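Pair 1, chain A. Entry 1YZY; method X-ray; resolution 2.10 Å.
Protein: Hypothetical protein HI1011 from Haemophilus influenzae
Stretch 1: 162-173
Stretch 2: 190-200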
# COMPACT_ATOMS: atom_id res chain seq x y z
N GLY A 162 3.46 -12.71 -25.81
CA GLY A 162 3.01 -11.94 -26.96
C GLY A 162 3.91 -10.76 -27.29
O GLY A 162 5.04 -10.66 -26.77
N LYS A 163 3.43 -9.88 -28.17
CA LYS A 163 4.19 -8.69 -28.60
C LYS A 163 3.61 -7.37 -28.09
O LYS A 163 2.39 -7.17 -28.10
CB LYS A 163 4.32 -8.67 -30.13
CG LYS A 163 5.17 -9.82 -30.67
CD LYS A 163 6.58 -9.75 -30.11
CE LYS A 163 7.41 -10.93 -30.55
NZ LYS A 163 8.77 -10.86 -29.95
N THR A 164 4.50 -6.47 -27.69
CA THR A 164 4.13 -5.18 -27.13
C THR A 164 4.20 -3.98 -28.11
O THR A 164 5.23 -3.75 -28.75
CB THR A 164 5.02 -4.87 -25.90
OG1 THR A 164 5.16 -6.06 -25.11
CG2 THR A 164 4.41 -3.78 -25.04
N GLY A 165 3.10 -3.23 -28.19
CA GLY A 165 3.04 -2.06 -29.06
C GLY A 165 3.17 -0.74 -28.32
O GLY A 165 3.51 -0.73 -27.14
N LEU A 166 2.92 0.37 -29.01
CA LEU A 166 3.00 1.70 -28.40
C LEU A 166 1.98 2.66 -29.03
O LEU A 166 1.68 2.67 -30.23
CB LEU A 166 4.40 2.30 -28.58
CG LEU A 166 4.56 3.76 -28.14
CD1 LEU A 166 4.57 3.84 -26.63
CD2 LEU A 166 5.84 4.35 -28.69
N VAL A 167 1.41 3.46 -28.13
CA VAL A 167 0.47 4.55 -28.35
C VAL A 167 1.27 5.79 -28.06
O VAL A 167 1.30 6.17 -26.89
CB VAL A 167 -0.82 4.53 -27.50
CG1 VAL A 167 -1.76 5.69 -27.92
CG2 VAL A 167 -1.54 3.17 -27.65
N ALA A 168 1.94 6.41 -29.03
CA ALA A 168 2.77 7.56 -28.73
C ALA A 168 2.07 8.82 -28.23
O ALA A 168 0.87 9.00 -28.41
CB ALA A 168 3.59 7.86 -29.97
N TYR A 169 2.87 9.66 -27.57
CA TYR A 169 2.43 10.93 -27.02
C TYR A 169 1.56 11.71 -28.00
O TYR A 169 0.44 12.12 -27.66
CB TYR A 169 3.68 11.76 -26.67
CG TYR A 169 3.43 13.22 -26.36
CD1 TYR A 169 2.94 13.62 -25.11
CD2 TYR A 169 3.67 14.21 -27.32
CE1 TYR A 169 2.70 14.97 -24.83
CE2 TYR A 169 3.44 15.55 -27.05
CZ TYR A 169 2.96 15.93 -25.80
OH TYR A 169 2.75 17.25 -25.52
N ALA A 170 2.09 11.91 -29.20
CA ALA A 170 1.40 12.63 -30.26
C ALA A 170 -0.04 12.19 -30.45
O ALA A 170 -0.89 12.99 -30.84
CB ALA A 170 2.17 12.50 -31.56
N ASP A 171 -0.31 10.91 -30.22
CA ASP A 171 -1.66 10.37 -30.35
C ASP A 171 -2.48 10.46 -29.08
O ASP A 171 -3.70 10.53 -29.13
CB ASP A 171 -1.61 8.90 -30.79
CG ASP A 171 -1.15 8.74 -32.21
OD1 ASP A 171 -1.95 9.02 -33.12
OD2 ASP A 171 0.01 8.32 -32.42
N VAL A 172 -1.82 10.37 -27.93
CA VAL A 172 -2.56 10.45 -26.67
C VAL A 172 -3.14 11.86 -26.52
O VAL A 172 -4.30 12.03 -26.13
CB VAL A 172 -1.67 10.10 -25.43
CG1 VAL A 172 -2.54 9.96 -24.19
CG2 VAL A 172 -0.91 8.82 -25.65
N ILE A 173 -2.34 12.88 -26.86
CA ILE A 173 -2.81 14.25 -26.73
C ILE A 173 -4.02 14.59 -27.61
O ILE A 173 -4.58 15.67 -27.49
CB ILE A 173 -1.69 15.27 -26.95
CG1 ILE A 173 -1.12 15.16 -28.37
CG2 ILE A 173 -0.61 15.06 -25.90
CD1 ILE A 173 -0.02 16.14 -28.65
N GLY A 190 -1.41 -7.44 -34.43
CA GLY A 190 -1.04 -8.61 -33.64
C GLY A 190 -0.41 -8.36 -32.28
O GLY A 190 0.30 -9.22 -31.75
N TYR A 191 -0.62 -7.17 -31.74
CA TYR A 191 -0.07 -6.82 -30.43
C TYR A 191 -1.03 -7.28 -29.34
O TYR A 191 -2.24 -7.14 -29.48
CB TYR A 191 0.17 -5.32 -30.33
CG TYR A 191 1.32 -4.81 -31.17
CD1 TYR A 191 2.63 -5.12 -30.83
CD2 TYR A 191 1.09 -4.02 -32.29
CE1 TYR A 191 3.70 -4.65 -31.58
CE2 TYR A 191 2.15 -3.54 -33.05
CZ TYR A 191 3.45 -3.86 -32.69
OH TYR A 191 4.50 -3.41 -33.46
N ARG A 192 -0.47 -7.84 -28.27
CA ARG A 192 -1.25 -8.34 -27.14
C ARG A 192 -1.29 -7.31 -26.00
O ARG A 192 -2.18 -7.34 -25.15
CB ARG A 192 -0.66 -9.67 -26.66
CG ARG A 192 -1.53 -10.46 -25.69
CD ARG A 192 -0.89 -11.80 -25.34
NE ARG A 192 -1.63 -12.60 -24.36
CZ ARG A 192 -2.81 -13.17 -24.58
NH1 ARG A 192 -3.38 -13.88 -23.63
NH2 ARG A 192 -3.43 -13.02 -25.74
N TYR A 193 -0.30 -6.42 -25.98
CA TYR A 193 -0.21 -5.35 -24.97
C TYR A 193 0.21 -4.05 -25.65
O TYR A 193 0.87 -4.07 -26.70
CB TYR A 193 0.83 -5.67 -23.89
CG TYR A 193 1.20 -7.13 -23.78
CD1 TYR A 193 2.37 -7.61 -24.38
CD2 TYR A 193 0.38 -8.03 -23.09
CE1 TYR A 193 2.70 -8.96 -24.32
CE2 TYR A 193 0.70 -9.38 -23.02
CZ TYR A 193 1.86 -9.83 -23.64
OH TYR A 193 2.17 -11.16 -23.58
N ALA A 194 -0.09 -2.94 -24.99
CA ALA A 194 0.24 -1.63 -25.51
C ALA A 194 0.73 -0.67 -24.45
O ALA A 194 0.01 -0.36 -23.51
CB ALA A 194 -0.98 -1.03 -26.19
N VAL A 195 1.98 -0.22 -24.61
CA VAL A 195 2.58 0.77 -23.72
C VAL A 195 1.95 2.10 -24.17
O VAL A 195 1.63 2.28 -25.35
CB VAL A 195 4.12 0.83 -23.90
CG1 VAL A 195 4.73 1.98 -23.09
CG2 VAL A 195 4.75 -0.48 -23.49
N VAL A 196 1.70 3.00 -23.23
CA VAL A 196 1.12 4.29 -23.56
C VAL A 196 1.94 5.39 -22.90
O VAL A 196 2.25 5.32 -21.70
CB VAL A 196 -0.37 4.39 -23.12
CG1 VAL A 196 -0.99 5.70 -23.59
CG2 VAL A 196 -1.17 3.22 -23.66
N ASP A 197 2.36 6.36 -23.70
CA ASP A 197 3.16 7.48 -23.23
C ASP A 197 2.41 8.37 -22.24
O ASP A 197 1.18 8.37 -22.17
CB ASP A 197 3.60 8.32 -24.43
CG ASP A 197 4.83 7.77 -25.12
OD1 ASP A 197 5.33 6.70 -24.72
OD2 ASP A 197 5.30 8.43 -26.07
N ALA A 198 3.18 9.18 -21.51
CA ALA A 198 2.63 10.12 -20.55
C ALA A 198 3.75 10.93 -19.94
O ALA A 198 4.48 10.43 -19.08
CB ALA A 198 1.85 9.39 -19.46
N VAL A 199 3.97 12.13 -20.45
CA VAL A 199 5.00 13.01 -19.92
C VAL A 199 4.34 14.06 -19.03
O VAL A 199 5.01 14.83 -18.34
CB VAL A 199 5.80 13.71 -21.04
CG1 VAL A 199 6.72 12.72 -21.71
CG2 VAL A 199 4.84 14.33 -22.06
N ASP A 200 3.01 14.03 -19.03
CA ASP A 200 2.17 14.94 -18.27
C ASP A 200 0.97 14.14 -17.76
O ASP A 200 0.49 13.23 -18.42
CB ASP A 200 1.70 16.07 -19.20
CG ASP A 200 0.80 17.04 -18.51
OD1 ASP A 200 -0.43 16.93 -18.68
OD2 ASP A 200 1.32 17.91 -17.78
O HOH W 1 1.12 -10.81 -29.49

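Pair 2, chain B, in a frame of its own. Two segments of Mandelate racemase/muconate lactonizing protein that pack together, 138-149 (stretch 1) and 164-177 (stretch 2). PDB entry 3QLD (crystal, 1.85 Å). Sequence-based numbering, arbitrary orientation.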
# COMPACT_ATOMS: atom_id res chain seq x y z
N VAL B 138 -0.44 3.40 -32.23
CA VAL B 138 0.30 4.09 -31.18
C VAL B 138 1.79 3.98 -31.45
O VAL B 138 2.26 2.95 -31.98
CB VAL B 138 -0.05 3.54 -29.76
CG1 VAL B 138 -1.60 3.66 -29.48
CG2 VAL B 138 0.37 2.09 -29.67
N GLU B 139 2.54 5.04 -31.13
CA GLU B 139 3.97 4.97 -31.31
C GLU B 139 4.63 4.40 -30.06
O GLU B 139 4.07 4.55 -28.99
CB GLU B 139 4.59 6.33 -31.49
CG GLU B 139 3.87 7.32 -32.37
CD GLU B 139 4.67 8.62 -32.41
OE1 GLU B 139 4.67 9.37 -31.39
OE2 GLU B 139 5.32 8.87 -33.44
N VAL B 140 5.85 3.87 -30.20
CA VAL B 140 6.47 3.00 -29.19
C VAL B 140 7.82 3.62 -28.85
O VAL B 140 8.50 4.06 -29.77
CB VAL B 140 6.67 1.56 -29.77
CG1 VAL B 140 7.45 0.72 -28.77
CG2 VAL B 140 5.33 0.91 -30.11
N SER B 141 8.18 3.69 -27.56
CA SER B 141 9.51 4.16 -27.10
C SER B 141 10.49 3.04 -26.77
O SER B 141 10.07 1.96 -26.42
CB SER B 141 9.28 5.00 -25.79
OG SER B 141 10.50 5.51 -25.19
N ALA B 142 11.79 3.33 -26.77
CA ALA B 142 12.79 2.42 -26.28
C ALA B 142 13.54 2.93 -25.03
O ALA B 142 14.07 4.06 -25.02
CB ALA B 142 13.84 2.08 -27.43
N THR B 143 13.61 2.10 -23.99
CA THR B 143 14.38 2.45 -22.78
C THR B 143 15.81 1.97 -22.88
O THR B 143 16.06 0.80 -23.21
CB THR B 143 13.72 1.81 -21.54
OG1 THR B 143 12.34 2.16 -21.57
CG2 THR B 143 14.39 2.31 -20.24
N LEU B 144 16.75 2.87 -22.65
CA LEU B 144 18.17 2.54 -22.74
C LEU B 144 18.81 2.66 -21.36
O LEU B 144 18.65 3.71 -20.67
CB LEU B 144 18.90 3.44 -23.75
CG LEU B 144 18.32 3.72 -25.15
CD1 LEU B 144 19.30 4.52 -25.90
CD2 LEU B 144 17.97 2.43 -25.92
N GLY B 145 19.52 1.59 -20.95
CA GLY B 145 20.15 1.54 -19.62
C GLY B 145 21.31 2.51 -19.55
O GLY B 145 21.77 2.97 -20.59
N MSE B 146 21.80 2.84 -18.37
CA MSE B 146 22.99 3.71 -18.37
C MSE B 146 24.31 2.92 -18.42
O MSE B 146 24.41 1.83 -17.83
CB MSE B 146 22.99 4.72 -17.21
CG MSE B 146 23.02 4.18 -15.82
SE MSE B 146 22.59 5.63 -14.53
CE MSE B 146 23.71 5.07 -13.01
N SER B 147 25.30 3.47 -19.10
CA SER B 147 26.68 2.91 -19.02
C SER B 147 27.71 3.98 -18.73
O SER B 147 27.56 5.14 -19.12
CB SER B 147 27.07 2.16 -20.29
OG SER B 147 26.51 2.82 -21.40
N GLU B 148 28.79 3.59 -18.04
CA GLU B 148 29.87 4.53 -17.77
C GLU B 148 30.66 4.80 -19.05
O GLU B 148 31.49 5.72 -19.09
CB GLU B 148 30.75 4.05 -16.60
CG GLU B 148 31.10 5.17 -15.61
CD GLU B 148 30.73 4.82 -14.16
OE1 GLU B 148 31.21 5.50 -13.24
OE2 GLU B 148 29.94 3.86 -13.95
N SER B 149 30.36 4.02 -20.10
CA SER B 149 30.83 4.23 -21.46
C SER B 149 29.81 4.99 -22.34
O SER B 149 28.75 4.47 -22.70
CB SER B 149 31.16 2.87 -22.11
OG SER B 149 31.45 3.01 -23.50
N GLY B 164 13.26 2.13 -35.69
CA GLY B 164 12.08 2.96 -35.84
C GLY B 164 11.37 3.49 -34.58
O GLY B 164 10.29 4.12 -34.69
N PHE B 165 11.95 3.22 -33.40
CA PHE B 165 11.30 3.62 -32.13
C PHE B 165 11.22 5.12 -32.14
O PHE B 165 12.20 5.78 -32.50
CB PHE B 165 12.17 3.23 -30.94
CG PHE B 165 12.13 1.77 -30.62
CD1 PHE B 165 11.07 1.23 -29.88
CD2 PHE B 165 13.18 0.94 -31.04
CE1 PHE B 165 11.04 -0.16 -29.60
CE2 PHE B 165 13.16 -0.44 -30.73
CZ PHE B 165 12.06 -0.97 -29.99
N ARG B 166 10.10 5.66 -31.69
CA ARG B 166 9.78 7.06 -31.91
C ARG B 166 10.14 7.92 -30.68
O ARG B 166 9.95 9.14 -30.66
CB ARG B 166 8.31 7.20 -32.28
CG ARG B 166 7.99 6.53 -33.67
CD ARG B 166 8.77 7.19 -34.85
NE ARG B 166 8.09 6.87 -36.13
CZ ARG B 166 6.80 7.15 -36.38
NH1 ARG B 166 6.06 7.75 -35.46
NH2 ARG B 166 6.23 6.82 -37.53
N ARG B 167 10.69 7.26 -29.67
CA ARG B 167 11.19 7.95 -28.45
C ARG B 167 12.32 7.16 -27.92
O ARG B 167 12.29 5.91 -27.98
CB ARG B 167 10.10 8.06 -27.40
CG ARG B 167 10.41 9.05 -26.25
CD ARG B 167 9.26 9.24 -25.24
NE ARG B 167 8.94 7.97 -24.56
CZ ARG B 167 7.74 7.72 -24.05
NH1 ARG B 167 6.81 8.66 -24.05
NH2 ARG B 167 7.46 6.55 -23.47
N VAL B 168 13.31 7.83 -27.35
CA VAL B 168 14.18 7.07 -26.45
C VAL B 168 14.04 7.59 -25.02
O VAL B 168 13.95 8.83 -24.82
CB VAL B 168 15.70 7.08 -26.85
CG1 VAL B 168 15.91 6.30 -28.18
CG2 VAL B 168 16.29 8.50 -26.89
N LYS B 169 14.10 6.68 -24.03
CA LYS B 169 14.08 7.09 -22.59
C LYS B 169 15.38 6.62 -21.97
O LYS B 169 15.67 5.40 -21.88
CB LYS B 169 12.85 6.55 -21.85
CG LYS B 169 12.75 6.96 -20.33
CD LYS B 169 11.37 6.68 -19.76
CE LYS B 169 10.91 5.23 -19.97
NZ LYS B 169 10.08 4.66 -18.83
N LEU B 170 16.20 7.57 -21.58
CA LEU B 170 17.47 7.31 -21.04
C LEU B 170 17.44 7.20 -19.50
O LEU B 170 16.94 8.10 -18.82
CB LEU B 170 18.38 8.49 -21.34
CG LEU B 170 18.46 8.90 -22.82
CD1 LEU B 170 19.67 9.80 -22.87
CD2 LEU B 170 18.72 7.61 -23.63
N LYS B 171 18.06 6.13 -18.96
CA LYS B 171 18.25 6.04 -17.51
C LYS B 171 19.32 7.01 -17.10
O LYS B 171 20.36 7.10 -17.75
CB LYS B 171 18.61 4.60 -17.11
CG LYS B 171 17.49 3.64 -17.37
CD LYS B 171 16.40 3.72 -16.27
CE LYS B 171 15.17 2.87 -16.66
NZ LYS B 171 14.54 2.23 -15.46
N ILE B 172 19.03 7.82 -16.08
CA ILE B 172 19.96 8.79 -15.61
C ILE B 172 20.10 8.76 -14.06
O ILE B 172 19.21 8.24 -13.36
CB ILE B 172 19.58 10.23 -16.04
CG1 ILE B 172 18.22 10.64 -15.44
CG2 ILE B 172 19.67 10.32 -17.59
CD1 ILE B 172 18.02 12.19 -15.44
N ALA B 173 21.25 9.24 -13.58
CA ALA B 173 21.54 9.38 -12.16
C ALA B 173 22.55 10.46 -11.98
O ALA B 173 23.18 10.88 -12.95
CB ALA B 173 22.02 8.03 -11.54
N PRO B 174 22.69 10.96 -10.75
CA PRO B 174 23.61 12.06 -10.51
C PRO B 174 25.02 11.67 -10.98
O PRO B 174 25.48 10.60 -10.63
CB PRO B 174 23.56 12.23 -9.00
CG PRO B 174 22.15 11.71 -8.62
CD PRO B 174 21.99 10.54 -9.51
N GLY B 175 25.65 12.50 -11.82
CA GLY B 175 27.01 12.23 -12.29
C GLY B 175 27.02 11.54 -13.62
O GLY B 175 28.09 11.46 -14.27
N ARG B 176 25.87 11.00 -14.02
CA ARG B 176 25.72 10.31 -15.31
C ARG B 176 24.37 10.73 -15.83
O ARG B 176 23.44 9.97 -15.89
CB ARG B 176 25.82 8.79 -15.14
CG ARG B 176 26.42 8.36 -13.75
CD ARG B 176 27.30 7.08 -13.72
NE ARG B 176 26.89 6.05 -14.68
CZ ARG B 176 26.70 4.76 -14.39
NH1 ARG B 176 26.33 3.91 -15.36
NH2 ARG B 176 26.89 4.30 -13.15
N ASP B 177 24.29 12.00 -16.24
CA ASP B 177 23.05 12.58 -16.73
C ASP B 177 23.33 13.57 -17.87
O ASP B 177 22.98 13.28 -19.02
CB ASP B 177 22.21 13.23 -15.59
CG ASP B 177 23.05 14.05 -14.58
OD1 ASP B 177 24.10 14.62 -14.93
OD2 ASP B 177 22.64 14.15 -13.40
O HOH W 2 21.08 5.89 -20.51

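Two neighbouring parallel strands fix the backbone far more tightly than they fix the side chains, and these two pairs illustrate the principle well. Fourteen central residues superpose with an RMSD of 0.6 Å. In each pair the second stretch opens with a glycine of positive phi that ends a helix in a Schellman motif, and then runs as a strand beside the first, the strand directions differing by 36° in pair 1 and 23° in pair 2.

The shared ladder is built from the same backbone atoms. In pair 1, G165(A) N donates to Y193(A) O (2.8 Å), V195(A) N to G165(A) O (3.0 Å) and V167(A) N to V195(A) O (3.0 Å). In pair 2 the matching bonds run from A142(B) N to R167(B) O (2.9 Å), K169(B) N to A142(B) O (2.8 Å) and L144(B) N to K169(B) O (2.9 Å). Alternate residues use both N and O, as in parallel pairing: G165(A), V167(A) and V195(A) in pair 1, A142(B), L144(B) and K169(B) in pair 2; the last bond, D197(A) N to V167(A) O (3.4 Å), is weak, while its match, K171(B) N to L144(B) O, is 3.0 Å. Just before this ladder, R192(A) N binds K163(A) O (2.9 Å), and its counterpart R166(B) N binds V140(B) O (3.0 Å).

An aromatic ring covers the same point of the first strand in both pairs. Y191(A), matched by F165(B), lays a face over G165(A), whose CA stands 3.7 Å from the centroid of the ring atoms CG to CZ. An ideal CB on this glycine would come within a tight 3.1 Å of Y191(A) CG. Pair 2 carries a real methyl at the matched position: A142(B) CB lies 3.8 Å from the centroid of the F165(B) ring, CG to CZ. The same CH-pi solution is therefore reached with a backbone carbon in one case and a side-chain carbon in the other.

The next matches differ in chemistry. G162(A) gives its N to Y193(A) OH (3.0 Å), whereas E139(B), at the same position, forms a salt bridge through OE2 to R166(B) NH1 (2.4 Å). The tyrosine's counterpart, R167(B), instead sends NE to S141(B) OG (3.0 Å), a weak bond. On the face bearing V167(A) and V196(A), branched aliphatics meet at CG2 to CG2, 4.0 Å; the equivalent L144(B) and L170(B) meet through CD1 and CD2 at 3.9 Å. Valine and leucine pairs make an equivalent apolar contact here.

The exits diverge most. D197(A) points back toward the first stretch and accepts Y169(A) N at OD2 (3.1 Å), at the start of a helix, while V172(A) CG2 packs on V196(A) CG1 (3.7 Å). Pair 2 has no such helix within its first stretch here. At the position of Y169(A) stands selenomethionine M146(B), whose CE touches A173(B) CB (3.7 Å), much as Y169(A) CE1 touches V199(A) CG2 (3.6 Å). Its CE also covers one face of the R176(B) guanidinium, opposite E148(B), whose OE2 approaches NH2 of R176(B) at 3.2 Å in a salt bridge of charges alone.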